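Local atomic coordinates of alpha-1,3-glucanase (Paenibacillus glycanilyticus, PDB entry 6K0P), a protein that belongs to glycoside hydrolase family 87 and, in its native form, hydrolyses the alpha-1,3-glycosidic linkages of alpha-1,3-glucan. Residues 64-69 against 168-173; 75-80 against 99-104; 136-141 against 325-330; 50-55 against 439-444. The protein carries 1 engineered substitution. All blocks are in the same frame, centred on the assembly; numbering follows the deposited sequence. Where two conformers were deposited one is given.

Contact 1: 64-69 against 168-173; sequences VEFTLT and DLLETE. With CA (calcium ion), chain J.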
loop_
_atom_site.group_PDB
_atom_site.type_symbol
_atom_site.label_atom_id
_atom_site.label_comp_id
_atom_site.label_asym_id
_atom_site.label_seq_id
_atom_site.Cartn_x
_atom_site.Cartn_y
_atom_site.Cartn_z
ATOM N N VAL A 64 -4.051 26.650 0.714
ATOM C CA VAL A 64 -4.976 25.907 -0.130
ATOM C C VAL A 64 -6.227 25.649 0.697
ATOM O O VAL A 64 -6.131 25.283 1.874
ATOM C CB VAL A 64 -4.361 24.605 -0.688
ATOM C CG1 VAL A 64 -3.676 23.808 0.412
ATOM C CG2 VAL A 64 -5.428 23.777 -1.400
ATOM N N GLU A 65 -7.394 25.892 0.103
ATOM C CA GLU A 65 -8.663 25.855 0.827
ATOM C C GLU A 65 -9.436 24.610 0.415
ATOM O O GLU A 65 -9.873 24.496 -0.738
ATOM C CB GLU A 65 -9.467 27.112 0.507
ATOM C CG GLU A 65 -10.783 27.208 1.265
ATOM C CD GLU A 65 -11.531 28.479 0.933
ATOM O OE1 GLU A 65 -12.023 28.601 -0.212
ATOM O OE2 GLU A 65 -11.607 29.361 1.806
ATOM N N PHE A 66 -9.621 23.688 1.363
ATOM C CA PHE A 66 -10.459 22.514 1.176
ATOM C C PHE A 66 -11.869 22.810 1.673
ATOM O O PHE A 66 -12.092 23.718 2.477
ATOM C CB PHE A 66 -9.928 21.330 1.995
ATOM C CG PHE A 66 -8.560 20.853 1.595
ATOM C CD1 PHE A 66 -7.426 21.462 2.096
ATOM C CD2 PHE A 66 -8.411 19.762 0.749
ATOM C CE1 PHE A 66 -6.160 21.018 1.742
ATOM C CE2 PHE A 66 -7.154 19.312 0.396
ATOM C CZ PHE A 66 -6.029 19.936 0.895
ATOM N N THR A 67 -12.825 22.010 1.203
ATOM C CA THR A 67 -14.197 22.071 1.695
ATOM C C THR A 67 -14.608 20.681 2.157
ATOM O O THR A 67 -14.549 19.722 1.382
ATOM C CB THR A 67 -15.155 22.576 0.614
ATOM O OG1 THR A 67 -14.733 23.875 0.180
ATOM C CG2 THR A 67 -16.574 22.682 1.170
ATOM N N LEU A 68 -15.010 20.564 3.416
ATOM C CA LEU A 68 -15.401 19.255 3.917
ATOM C C LEU A 68 -16.627 18.736 3.173
ATOM O O LEU A 68 -17.578 19.478 2.909
ATOM C CB LEU A 68 -15.719 19.337 5.408
ATOM C CG LEU A 68 -14.570 19.659 6.363
ATOM C CD1 LEU A 68 -15.065 19.543 7.800
ATOM C CD2 LEU A 68 -13.403 18.722 6.132
ATOM N N THR A 69 -16.599 17.449 2.836
ATOM C CA THR A 69 -17.768 16.768 2.293
ATOM C C THR A 69 -18.425 15.838 3.302
ATOM O O THR A 69 -19.480 15.261 3.003
ATOM C CB THR A 69 -17.417 16.010 1.016
ATOM O OG1 THR A 69 -16.338 15.107 1.275
ATOM C CG2 THR A 69 -17.001 16.990 -0.067
ATOM N N ASP A 168 -0.181 17.763 -0.476
ATOM C CA ASP A 168 -0.590 16.750 -1.445
ATOM C C ASP A 168 -2.073 16.414 -1.320
ATOM O O ASP A 168 -2.823 16.486 -2.303
ATOM C CB ASP A 168 0.287 15.504 -1.254
ATOM C CG ASP A 168 -0.041 14.396 -2.224
ATOM O OD1 ASP A 168 -0.822 14.636 -3.162
ATOM O OD2 ASP A 168 0.494 13.279 -2.064
ATOM N N LEU A 169 -2.500 16.012 -0.127
ATOM C CA LEU A 169 -3.882 15.640 0.125
ATOM C C LEU A 169 -4.166 15.855 1.601
ATOM O O LEU A 169 -3.254 16.005 2.419
ATOM C CB LEU A 169 -4.175 14.179 -0.277
ATOM C CG LEU A 169 -3.427 13.039 0.450
ATOM C CD1 LEU A 169 -3.984 12.743 1.851
ATOM C CD2 LEU A 169 -3.461 11.758 -0.367
ATOM N N LEU A 170 -5.452 15.829 1.932
ATOM C CA LEU A 170 -5.934 15.915 3.302
ATOM C C LEU A 170 -6.903 14.769 3.540
ATOM O O LEU A 170 -7.849 14.590 2.766
ATOM C CB LEU A 170 -6.656 17.252 3.499
ATOM C CG LEU A 170 -7.174 17.603 4.895
ATOM C CD1 LEU A 170 -5.994 17.892 5.811
ATOM C CD2 LEU A 170 -8.127 18.798 4.814
ATOM N N GLU A 171 -6.662 13.981 4.594
ATOM C CA GLU A 171 -7.675 13.071 5.121
ATOM C C GLU A 171 -8.512 13.853 6.110
ATOM O O GLU A 171 -7.972 14.631 6.902
ATOM C CB GLU A 171 -7.061 11.917 5.918
ATOM C CG GLU A 171 -6.198 10.968 5.156
ATOM C CD GLU A 171 -5.653 9.865 6.052
ATOM O OE1 GLU A 171 -6.293 9.533 7.072
ATOM O OE2 GLU A 171 -4.584 9.319 5.747
ATOM N N THR A 172 -9.825 13.644 6.078
ATOM C CA THR A 172 -10.718 14.196 7.096
ATOM C C THR A 172 -11.525 13.067 7.722
ATOM O O THR A 172 -11.912 12.121 7.036
ATOM C CB THR A 172 -11.636 15.292 6.527
ATOM O OG1 THR A 172 -12.686 14.707 5.744
ATOM C CG2 THR A 172 -10.835 16.249 5.652
ATOM N N GLU A 173 -11.751 13.147 9.034
ATOM C CA GLU A 173 -12.431 12.069 9.739
ATOM C C GLU A 173 -13.185 12.644 10.927
ATOM O O GLU A 173 -12.707 13.570 11.593
ATOM C CB GLU A 173 -11.417 11.011 10.212
ATOM C CG GLU A 173 -12.051 9.720 10.709
ATOM C CD GLU A 173 -11.033 8.636 11.029
ATOM O OE1 GLU A 173 -9.859 8.765 10.613
ATOM O OE2 GLU A 173 -11.413 7.660 11.703
HETATM CA CA CA J . -2.371 15.442 -4.620
HETATM O O HOH W 1 -14.228 15.929 3.803
#
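L170 and T172 of segment 168-173 meet F66 and L68 of segment 64-69, while the first residue of that segment, D168, serves a metal. D168 chelates the calcium ion twice, with its side-chain OD1 at 2.3 Å and its own carbonyl O at 2.6 Å; its OD2 pairs with R78, and D168 and L169 together face R78 as a classic beta bulge. After L169, L170 turns to the other segment and sets its CB over one face of the F66 ring, 3.9 Å from the centroid and 19° off the normal, a CH-pi contact. With CG of L170 anti to the backbone N (chi1 -176°), the branch carries on across the same ring, where CD2 reaches CG of F66 at 3.8 Å. E171 points the opposite way, to salt bridges with K326 and R350. The next residue, T172, faces segment 64-69 again: its methyl CG2 lies 3.6 Å from CD2 of L68, while its OG1 shares a hydrogen bond of 2.8 Å with a water, and the backbone N of T69 donates to the same water at 3.0 Å. E173 turns away to R324, completing the alternation expected of an extended strand. Strand 63-67 borders a four-stranded antiparallel sheet and strand 165-173 belongs to a six-stranded one, so this apolar layer is the interior of a two-sheet beta sandwich, consistent with the galactose-binding-domain-like clan.

Contact 2: 75-80 against 99-104; sequences FVLRNA and GKFNVS. With GLC (alpha-D-glucopyranose), chain D.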
loop_
_atom_site.group_PDB
_atom_site.type_symbol
_atom_site.label_atom_id
_atom_site.label_comp_id
_atom_site.label_asym_id
_atom_site.label_seq_id
_atom_site.Cartn_x
_atom_site.Cartn_y
_atom_site.Cartn_z
ATOM N N PHE A 75 -7.654 15.160 11.171
ATOM C CA PHE A 75 -7.083 15.470 9.864
ATOM C C PHE A 75 -5.722 14.816 9.717
ATOM O O PHE A 75 -4.940 14.769 10.675
ATOM C CB PHE A 75 -6.937 16.989 9.687
ATOM C CG PHE A 75 -8.236 17.722 9.835
ATOM C CD1 PHE A 75 -9.086 17.864 8.749
ATOM C CD2 PHE A 75 -8.643 18.199 11.070
ATOM C CE1 PHE A 75 -10.303 18.496 8.886
ATOM C CE2 PHE A 75 -9.868 18.818 11.212
ATOM C CZ PHE A 75 -10.692 18.979 10.118
ATOM N N VAL A 76 -5.424 14.351 8.506
ATOM C CA VAL A 76 -4.076 13.913 8.152
ATOM C C VAL A 76 -3.642 14.680 6.909
ATOM O O VAL A 76 -4.326 14.643 5.877
ATOM C CB VAL A 76 -3.975 12.393 7.939
ATOM C CG1 VAL A 76 -2.531 12.016 7.589
ATOM C CG2 VAL A 76 -4.430 11.639 9.199
ATOM N N LEU A 77 -2.519 15.384 7.012
ATOM C CA LEU A 77 -1.977 16.170 5.910
ATOM C C LEU A 77 -0.772 15.438 5.324
ATOM O O LEU A 77 0.268 15.324 5.980
ATOM C CB LEU A 77 -1.551 17.547 6.419
ATOM C CG LEU A 77 -1.164 18.540 5.331
ATOM C CD1 LEU A 77 -2.427 19.069 4.638
ATOM C CD2 LEU A 77 -0.358 19.665 5.960
ATOM N N ARG A 78 -0.902 14.947 4.089
ATOM C CA ARG A 78 0.250 14.404 3.378
ATOM C C ARG A 78 0.964 15.561 2.701
ATOM O O ARG A 78 0.340 16.339 1.965
ATOM C CB ARG A 78 -0.148 13.356 2.338
ATOM C CG ARG A 78 1.055 12.608 1.735
ATOM C CD ARG A 78 0.618 11.469 0.824
ATOM N NE ARG A 78 1.660 10.457 0.638
ATOM C CZ ARG A 78 2.386 10.305 -0.473
ATOM N NH1 ARG A 78 2.225 11.123 -1.515
ATOM N NH2 ARG A 78 3.284 9.332 -0.541
ATOM N N ASN A 79 2.262 15.673 2.966
ATOM C CA ASN A 79 3.011 16.870 2.632
ATOM C C ASN A 79 4.471 16.512 2.416
ATOM O O ASN A 79 4.935 15.435 2.799
ATOM C CB ASN A 79 2.892 17.906 3.760
ATOM C CG ASN A 79 3.644 17.484 5.010
ATOM O OD1 ASN A 79 4.837 17.775 5.151
ATOM N ND2 ASN A 79 2.956 16.773 5.912
ATOM N N ALA A 80 5.200 17.436 1.797
ATOM C CA ALA A 80 6.650 17.320 1.703
ATOM C C ALA A 80 7.273 18.612 2.201
ATOM O O ALA A 80 6.850 19.706 1.804
ATOM C CB ALA A 80 7.111 17.028 0.266
ATOM N N GLY A 99 -5.212 25.728 14.640
ATOM C CA GLY A 99 -4.113 24.938 15.152
ATOM C C GLY A 99 -2.974 24.853 14.160
ATOM O O GLY A 99 -2.934 25.567 13.149
ATOM N N LYS A 100 -2.047 23.958 14.476
ATOM C CA LYS A 100 -0.844 23.768 13.683
ATOM C C LYS A 100 -0.555 22.283 13.572
ATOM O O LYS A 100 -0.587 21.563 14.573
ATOM C CB LYS A 100 0.344 24.509 14.305
ATOM C CG LYS A 100 0.205 26.032 14.149
ATOM C CD LYS A 100 1.450 26.801 14.504
ATOM C CE LYS A 100 1.184 28.292 14.403
ATOM N NZ LYS A 100 1.235 28.801 12.994
ATOM N N PHE A 101 -0.311 21.822 12.349
ATOM C CA PHE A 101 0.207 20.478 12.148
ATOM C C PHE A 101 1.694 20.469 12.470
ATOM O O PHE A 101 2.414 21.426 12.166
ATOM C CB PHE A 101 0.085 20.078 10.680
ATOM C CG PHE A 101 -1.309 19.740 10.236
ATOM C CD1 PHE A 101 -1.809 18.446 10.362
ATOM C CD2 PHE A 101 -2.108 20.711 9.661
ATOM C CE1 PHE A 101 -3.096 18.141 9.933
ATOM C CE2 PHE A 101 -3.393 20.411 9.224
ATOM C CZ PHE A 101 -3.880 19.121 9.354
ATOM N N ASN A 102 2.159 19.361 13.044
ATOM C CA ASN A 102 3.584 19.103 13.221
ATOM C C ASN A 102 4.056 18.363 11.973
ATOM O O ASN A 102 3.758 17.176 11.794
ATOM C CB ASN A 102 3.792 18.270 14.488
ATOM C CG ASN A 102 5.256 17.916 14.747
ATOM O OD1 ASN A 102 6.013 17.603 13.830
ATOM N ND2 ASN A 102 5.645 17.935 16.009
ATOM N N VAL A 103 4.768 19.071 11.099
ATOM C CA VAL A 103 5.261 18.513 9.845
ATOM C C VAL A 103 6.747 18.228 9.984
ATOM O O VAL A 103 7.480 18.937 10.683
ATOM C CB VAL A 103 4.964 19.422 8.633
ATOM C CG1 VAL A 103 3.460 19.537 8.426
ATOM C CG2 VAL A 103 5.581 20.801 8.819
ATOM N N SER A 104 7.200 17.178 9.304
ATOM C CA SER A 104 8.563 16.705 9.494
ATOM C C SER A 104 8.981 15.823 8.334
ATOM O O SER A 104 8.162 15.106 7.760
ATOM C CB SER A 104 8.665 15.878 10.776
ATOM O OG SER A 104 9.979 15.392 10.959
HETATM C C1 GLC D . 5.961 14.071 16.106
HETATM C C2 GLC D . 6.708 14.036 14.778
HETATM C C3 GLC D . 7.324 12.673 14.495
HETATM C C4 GLC D . 8.188 12.309 15.687
HETATM C C5 GLC D . 7.388 12.430 16.974
HETATM C C6 GLC D . 8.284 12.042 18.143
HETATM O O2 GLC D . 5.865 14.489 13.739
HETATM O O3 GLC D . 8.163 12.821 13.394
HETATM O O4 GLC D . 8.669 10.976 15.614
HETATM O O5 GLC D . 6.855 13.738 17.127
HETATM O O6 GLC D . 9.308 13.008 18.316
HETATM O O HOH W 2 6.521 15.536 5.506
HETATM O O HOH W 3 4.889 15.614 7.976
#
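ND2 of N79 is the polar atom gripped from more than one side, in an amide that also packs on V103 across the contact. It donates to the carbonyl O of L77 in its own strand at 3.1 Å (152° at the hydrogen); the acceptor lies close to the amide plane, whereas the donor stands well above the carbonyl plane of L77. ND2 also gives a hydrogen bond to a water, 3.1 Å away, that accepts from the backbone N of S104 as well, bridging the strands. With CG of N79 set between the backbone N and the carbonyl carbon (chi1 70°), the amide can fold back to L77 while still touching V103, whose CG1 is 3.8 Å from ND2. The two strand axes come within 7.8 Å, their N-to-C directions 38° apart: strand 72-80 belongs to the six-stranded sheet and strand 96-104 edges the four-stranded one, so they face each other across a beta sandwich. Inside it the F101 ring receives CB of L77 over one face, 4.0 Å from its centroid, in a CH-pi contact. At the edge of that ring, CB of F75 approaches CZ of F101 at 3.7 Å, and A139 and L141 also pack on F101. N102, on the outward side of its strand, accepts a weak hydrogen bond at OD1 from O2 of a bound glucose, 3.1 Å away; K106 also binds this sugar.

Contact 3: 136-141 against 325-330; sequences YEDAQL and IKNTFA. With GLC (alpha-D-glucopyranose), chain B.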
loop_
_atom_site.group_PDB
_atom_site.type_symbol
_atom_site.label_atom_id
_atom_site.label_comp_id
_atom_site.label_asym_id
_atom_site.label_seq_id
_atom_site.Cartn_x
_atom_site.Cartn_y
_atom_site.Cartn_z
ATOM N N TYR A 136 7.391 12.416 0.419
ATOM C CA TYR A 136 6.195 12.797 1.160
ATOM C C TYR A 136 6.107 12.078 2.501
ATOM O O TYR A 136 6.613 10.968 2.673
ATOM C CB TYR A 136 4.934 12.531 0.320
ATOM C CG TYR A 136 4.761 13.602 -0.726
ATOM C CD1 TYR A 136 4.095 14.780 -0.421
ATOM C CD2 TYR A 136 5.322 13.475 -1.991
ATOM C CE1 TYR A 136 3.981 15.806 -1.346
ATOM C CE2 TYR A 136 5.196 14.492 -2.933
ATOM C CZ TYR A 136 4.524 15.651 -2.601
ATOM O OH TYR A 136 4.393 16.675 -3.515
ATOM N N GLU A 137 5.477 12.747 3.460
ATOM C CA GLU A 137 5.151 12.139 4.741
ATOM C C GLU A 137 3.891 12.806 5.279
ATOM O O GLU A 137 3.289 13.665 4.624
ATOM C CB GLU A 137 6.335 12.194 5.713
ATOM C CG GLU A 137 6.968 10.826 5.991
ATOM C CD GLU A 137 6.064 9.909 6.793
ATOM O OE1 GLU A 137 6.225 8.675 6.708
ATOM O OE2 GLU A 137 5.203 10.428 7.537
ATOM N N ASP A 138 3.475 12.392 6.475
ATOM C CA ASP A 138 2.150 12.737 6.970
ATOM C C ASP A 138 2.233 13.448 8.312
ATOM O O ASP A 138 3.121 13.180 9.130
ATOM C CB ASP A 138 1.287 11.488 7.182
ATOM C CG ASP A 138 0.918 10.780 5.893
ATOM O OD1 ASP A 138 1.238 11.274 4.780
ATOM O OD2 ASP A 138 0.294 9.699 6.011
ATOM N N ALA A 139 1.267 14.333 8.545
ATOM C CA ALA A 139 1.077 14.955 9.850
ATOM C C ALA A 139 -0.360 14.723 10.293
ATOM O O ALA A 139 -1.296 14.872 9.500
ATOM C CB ALA A 139 1.351 16.461 9.778
ATOM N N GLN A 140 -0.536 14.363 11.564
ATOM C CA GLN A 140 -1.839 14.012 12.121
ATOM C C GLN A 140 -2.253 15.045 13.163
ATOM O O GLN A 140 -1.438 15.453 13.998
ATOM C CB GLN A 140 -1.788 12.629 12.791
ATOM C CG GLN A 140 -1.358 11.476 11.876
ATOM C CD GLN A 140 0.143 11.426 11.624
ATOM O OE1 GLN A 140 0.942 11.849 12.458
ATOM N NE2 GLN A 140 0.527 10.931 10.451
ATOM N N LEU A 141 -3.526 15.448 13.138
ATOM C CA LEU A 141 -3.993 16.494 14.044
ATOM C C LEU A 141 -5.472 16.312 14.351
ATOM O O LEU A 141 -6.279 16.115 13.440
ATOM C CB LEU A 141 -3.785 17.870 13.407
ATOM C CG LEU A 141 -4.083 19.085 14.283
ATOM C CD1 LEU A 141 -3.051 19.177 15.382
ATOM C CD2 LEU A 141 -4.064 20.362 13.427
ATOM N N ILE A 325 -2.567 0.905 6.859
ATOM C CA ILE A 325 -1.144 0.605 6.779
ATOM C C ILE A 325 -0.526 1.744 5.989
ATOM O O ILE A 325 -0.757 1.852 4.783
ATOM C CB ILE A 325 -0.895 -0.725 6.061
ATOM C CG1 ILE A 325 -1.719 -1.839 6.702
ATOM C CG2 ILE A 325 0.595 -1.052 6.056
ATOM C CD1 ILE A 325 -1.858 -3.056 5.805
ATOM N N LYS A 326 0.243 2.603 6.647
ATOM C CA LYS A 326 0.751 3.782 5.960
ATOM C C LYS A 326 2.241 3.965 6.192
ATOM O O LYS A 326 2.743 3.756 7.300
ATOM C CB LYS A 326 -0.008 5.053 6.372
ATOM C CG LYS A 326 -1.447 5.115 5.835
ATOM C CD LYS A 326 -2.089 6.488 6.095
ATOM C CE LYS A 326 -2.844 6.509 7.406
ATOM N NZ LYS A 326 -3.311 7.894 7.713
ATOM N N ASN A 327 2.948 4.353 5.127
ATOM C CA ASN A 327 4.329 4.801 5.234
ATOM C C ASN A 327 5.214 3.724 5.865
ATOM O O ASN A 327 5.886 3.933 6.875
ATOM C CB ASN A 327 4.395 6.154 5.955
ATOM C CG ASN A 327 3.368 7.130 5.418
ATOM O OD1 ASN A 327 3.279 7.338 4.203
ATOM N ND2 ASN A 327 2.550 7.694 6.308
ATOM N N THR A 328 5.181 2.546 5.250
ATOM C CA THR A 328 6.048 1.444 5.649
ATOM C C THR A 328 7.234 1.344 4.697
ATOM O O THR A 328 7.248 1.919 3.602
ATOM C CB THR A 328 5.302 0.102 5.680
ATOM O OG1 THR A 328 4.823 -0.218 4.366
ATOM C CG2 THR A 328 4.109 0.150 6.635
ATOM N N PHE A 329 8.244 0.594 5.122
ATOM C CA PHE A 329 9.473 0.531 4.345
ATOM C C PHE A 329 9.570 -0.681 3.436
ATOM O O PHE A 329 10.468 -0.724 2.586
ATOM C CB PHE A 329 10.692 0.730 5.252
ATOM C CG PHE A 329 10.760 2.126 5.784
ATOM C CD1 PHE A 329 11.394 3.124 5.055
ATOM C CD2 PHE A 329 10.088 2.472 6.943
ATOM C CE1 PHE A 329 11.406 4.430 5.506
ATOM C CE2 PHE A 329 10.094 3.783 7.403
ATOM C CZ PHE A 329 10.754 4.758 6.679
ATOM N N ALA A 330 8.645 -1.628 3.561
ATOM C CA ALA A 330 8.495 -2.703 2.590
ATOM C C ALA A 330 7.016 -3.046 2.460
ATOM O O ALA A 330 6.164 -2.160 2.596
ATOM C CB ALA A 330 9.351 -3.920 2.960
HETATM C C1 GLC B . 2.361 12.096 18.598
HETATM C C2 GLC B . 3.646 12.274 17.815
HETATM C C3 GLC B . 3.807 13.619 17.093
HETATM C C4 GLC B . 2.503 13.972 16.454
HETATM C C5 GLC B . 1.467 14.036 17.536
HETATM C C6 GLC B . 0.122 14.540 17.031
HETATM O O1 GLC B . 2.482 12.705 19.796
HETATM O O2 GLC B . 4.729 11.996 18.662
HETATM O O3 GLC B . 4.650 13.433 15.988
HETATM O O4 GLC B . 2.623 15.229 15.854
HETATM O O5 GLC B . 1.279 12.714 17.942
HETATM O O6 GLC B . -0.428 13.767 15.993
HETATM O O HOH W 4 1.389 9.112 3.084
HETATM O O HOH W 5 -0.893 9.164 8.416
#
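N327 donates through ND2 to OD2 of D138 at 3.0 Å, an almost straight bond (162° at the hydrogen). The acceptor lies in the amide plane of N327, but the donor comes from above the carboxylate, 78° out of its plane. Both groups have further partners: OD2 of D138 forms a salt bridge with R350, and ND2 of N327 also bonds to E304. OD2 of D138 also accepts a hydrogen bond from a water at 2.7 Å, which itself accepts from NE2 of Q140 and from NZ of K326. The lysine NZ stays 4.4 Å from OD2 of D138, too far for a salt bridge; bent at its third torsion (chi3 -92°), K326 makes its ion pair with E171 instead. The other carboxylate oxygen of D138 is linked to N327 by a second water, which donates to OD1 of D138 at 2.8 Å and also to OD1 of N327. One residue earlier, E137 curls back so that its OE2 accepts from the backbone N of D138 at 2.8 Å, while OE1 bonds to H305. Packing is limited: OE1 of E137 sits against CB of N327 at 3.2 Å, and the K326 chain crosses that of D138. Toward the far end of 136-141, the carbonyl O of Q140 accepts from O6 of a bound glucose at 2.8 Å. This water-threaded polar network is a domain interface, joining the beta sandwich to a coil of the parallel beta-helix expected of the pectate-lyase-like clan.

Contact 4: 50-55 against 439-444; sequences SGRSSV and LDRTGG. With CA (calcium ion), chain J.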
loop_
_atom_site.group_PDB
_atom_site.type_symbol
_atom_site.label_atom_id
_atom_site.label_comp_id
_atom_site.label_asym_id
_atom_site.label_seq_id
_atom_site.Cartn_x
_atom_site.Cartn_y
_atom_site.Cartn_z
ATOM N N SER A 50 0.102 11.975 -4.512
ATOM C CA SER A 50 -1.209 11.439 -4.854
ATOM C C SER A 50 -1.832 12.286 -5.961
ATOM O O SER A 50 -1.830 13.516 -5.895
ATOM C CB SER A 50 -2.088 11.475 -3.604
ATOM O OG SER A 50 -3.321 10.800 -3.818
ATOM N N GLY A 51 -2.347 11.623 -6.992
ATOM C CA GLY A 51 -2.844 12.353 -8.143
ATOM C C GLY A 51 -1.763 12.951 -9.008
ATOM O O GLY A 51 -2.082 13.680 -9.952
ATOM N N ARG A 52 -0.494 12.654 -8.712
ATOM C CA ARG A 52 0.660 13.221 -9.404
ATOM C C ARG A 52 0.697 14.744 -9.329
ATOM O O ARG A 52 1.299 15.395 -10.185
ATOM C CB ARG A 52 0.806 12.720 -10.846
ATOM C CG ARG A 52 0.673 11.206 -10.958
ATOM C CD ARG A 52 1.812 10.458 -10.241
ATOM N NE ARG A 52 1.604 9.023 -10.418
ATOM C CZ ARG A 52 2.573 8.113 -10.531
ATOM N NH1 ARG A 52 3.857 8.457 -10.452
ATOM N NH2 ARG A 52 2.245 6.841 -10.720
ATOM N N SER A 53 0.088 15.327 -8.294
ATOM C CA SER A 53 0.164 16.770 -8.123
ATOM C C SER A 53 -0.003 17.145 -6.654
ATOM O O SER A 53 -0.597 16.414 -5.860
ATOM C CB SER A 53 -0.885 17.482 -8.986
ATOM O OG SER A 53 -0.833 18.893 -8.817
ATOM N N SER A 54 0.533 18.312 -6.317
ATOM C CA SER A 54 0.387 18.923 -5.005
ATOM C C SER A 54 0.285 20.423 -5.205
ATOM O O SER A 54 0.490 20.933 -6.311
ATOM C CB SER A 54 1.600 18.641 -4.113
ATOM O OG SER A 54 1.656 17.283 -3.763
ATOM N N VAL A 55 -0.022 21.138 -4.127
ATOM C CA VAL A 55 0.019 22.598 -4.140
ATOM C C VAL A 55 1.173 23.036 -3.258
ATOM O O VAL A 55 1.204 22.727 -2.060
ATOM C CB VAL A 55 -1.302 23.233 -3.687
ATOM C CG1 VAL A 55 -1.173 24.756 -3.724
ATOM C CG2 VAL A 55 -2.447 22.773 -4.584
ATOM N N LEU A 439 -7.697 1.013 -11.291
ATOM C CA LEU A 439 -6.260 1.258 -11.197
ATOM C C LEU A 439 -5.979 2.586 -11.885
ATOM O O LEU A 439 -6.130 2.699 -13.109
ATOM C CB LEU A 439 -5.456 0.134 -11.851
ATOM C CG LEU A 439 -5.706 -1.269 -11.297
ATOM C CD1 LEU A 439 -5.003 -2.307 -12.163
ATOM C CD2 LEU A 439 -5.248 -1.393 -9.846
ATOM N N ASP A 440 -5.573 3.590 -11.104
ATOM C CA ASP A 440 -5.364 4.945 -11.605
ATOM C C ASP A 440 -3.877 5.255 -11.604
ATOM O O ASP A 440 -3.227 5.196 -10.556
ATOM C CB ASP A 440 -6.075 5.971 -10.721
ATOM C CG ASP A 440 -7.583 5.914 -10.841
ATOM O OD1 ASP A 440 -8.079 5.239 -11.768
ATOM O OD2 ASP A 440 -8.267 6.557 -10.008
ATOM N N ARG A 441 -3.337 5.589 -12.772
ATOM C CA ARG A 441 -1.951 6.044 -12.862
ATOM C C ARG A 441 -0.982 5.012 -12.278
ATOM O O ARG A 441 -0.104 5.336 -11.468
ATOM C CB ARG A 441 -1.765 7.427 -12.220
ATOM C CG ARG A 441 -2.633 8.533 -12.847
ATOM C CD ARG A 441 -2.617 9.849 -12.033
ATOM N NE ARG A 441 -2.985 9.591 -10.644
ATOM C CZ ARG A 441 -4.234 9.510 -10.194
ATOM N NH1 ARG A 441 -5.264 9.706 -11.012
ATOM N NH2 ARG A 441 -4.457 9.221 -8.917
ATOM N N THR A 442 -1.144 3.756 -12.698
ATOM C CA THR A 442 -0.280 2.664 -12.258
ATOM C C THR A 442 0.665 2.206 -13.370
ATOM O O THR A 442 0.473 2.507 -14.555
ATOM C CB THR A 442 -1.083 1.483 -11.694
ATOM O OG1 THR A 442 -1.875 0.898 -12.738
ATOM C CG2 THR A 442 -1.989 1.953 -10.555
ATOM N N GLY A 443 1.695 1.472 -12.966
ATOM C CA GLY A 443 2.844 1.187 -13.810
ATOM C C GLY A 443 4.051 2.017 -13.395
ATOM O O GLY A 443 4.008 2.806 -12.450
ATOM N N GLY A 444 5.137 1.836 -14.135
ATOM C CA GLY A 444 6.364 2.543 -13.833
ATOM C C GLY A 444 7.560 1.860 -14.471
ATOM O O GLY A 444 7.420 0.933 -15.272
HETATM CA CA CA J . -2.371 15.442 -4.620
HETATM O O HOH W 6 5.161 5.724 -12.255
#
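R52 sends its NH2 to the carbonyl O of R441, a hydrogen bond of 2.9 Å with 149° at the hydrogen, and the acceptor lies at the edge of the R52 guanidinium, close to its plane. The R441 side chain runs back past R52 in the opposite direction: CG of R52 touches CD of R441 at 3.7 Å, and the two guanidinium planes stand 86° apart. A kink about CG-CD (chi3 -54°) brings the flat group of R441 over the backbone of G51, whose CA lies 3.6 Å from NH2 of R441 and over one guanidinium face. D406 probably offsets the two like charges: its carboxylate makes salt bridges to NE of both R52 and R441 and also accepts from the backbone N of G51. D406 belongs to strand 397-407, the parallel neighbour of strand 437-446, so the loop of the sandwich domain docks on successive coils of the beta-helix. Behind this first shell the loop wraps a metal, which probably helps to fix its shape. S50 and S53, on either side of G51 and R52 in sequence, each bind the calcium ion through the carbonyl O, S50 O at 2.4 Å and S53 O at 2.4 Å, with E23, E25 and D168 as the other ligand residues.

In the fold
From the N terminus, segment 50-55 opens contact 4, the widest loop, which closes at 439-444 and encloses the other three. Segment 64-69 then opens contact 1, and contact 2 opens and closes within it, between 75-80 and 99-104. Contact 3 opens at 136-141 before contact 1 closes at 168-173, so these two cross, and contact 3 ends at 325-330. Contacts 1 and 2 hold the two sheets of the sandwich together; contacts 3 and 4 tie that sandwich to the beta-helix. The calcium ion joins contacts 1 and 4, the E171-K326 salt bridge joins contacts 1 and 3, and adjacent strands 72-80 and 137-143 join contacts 2 and 3.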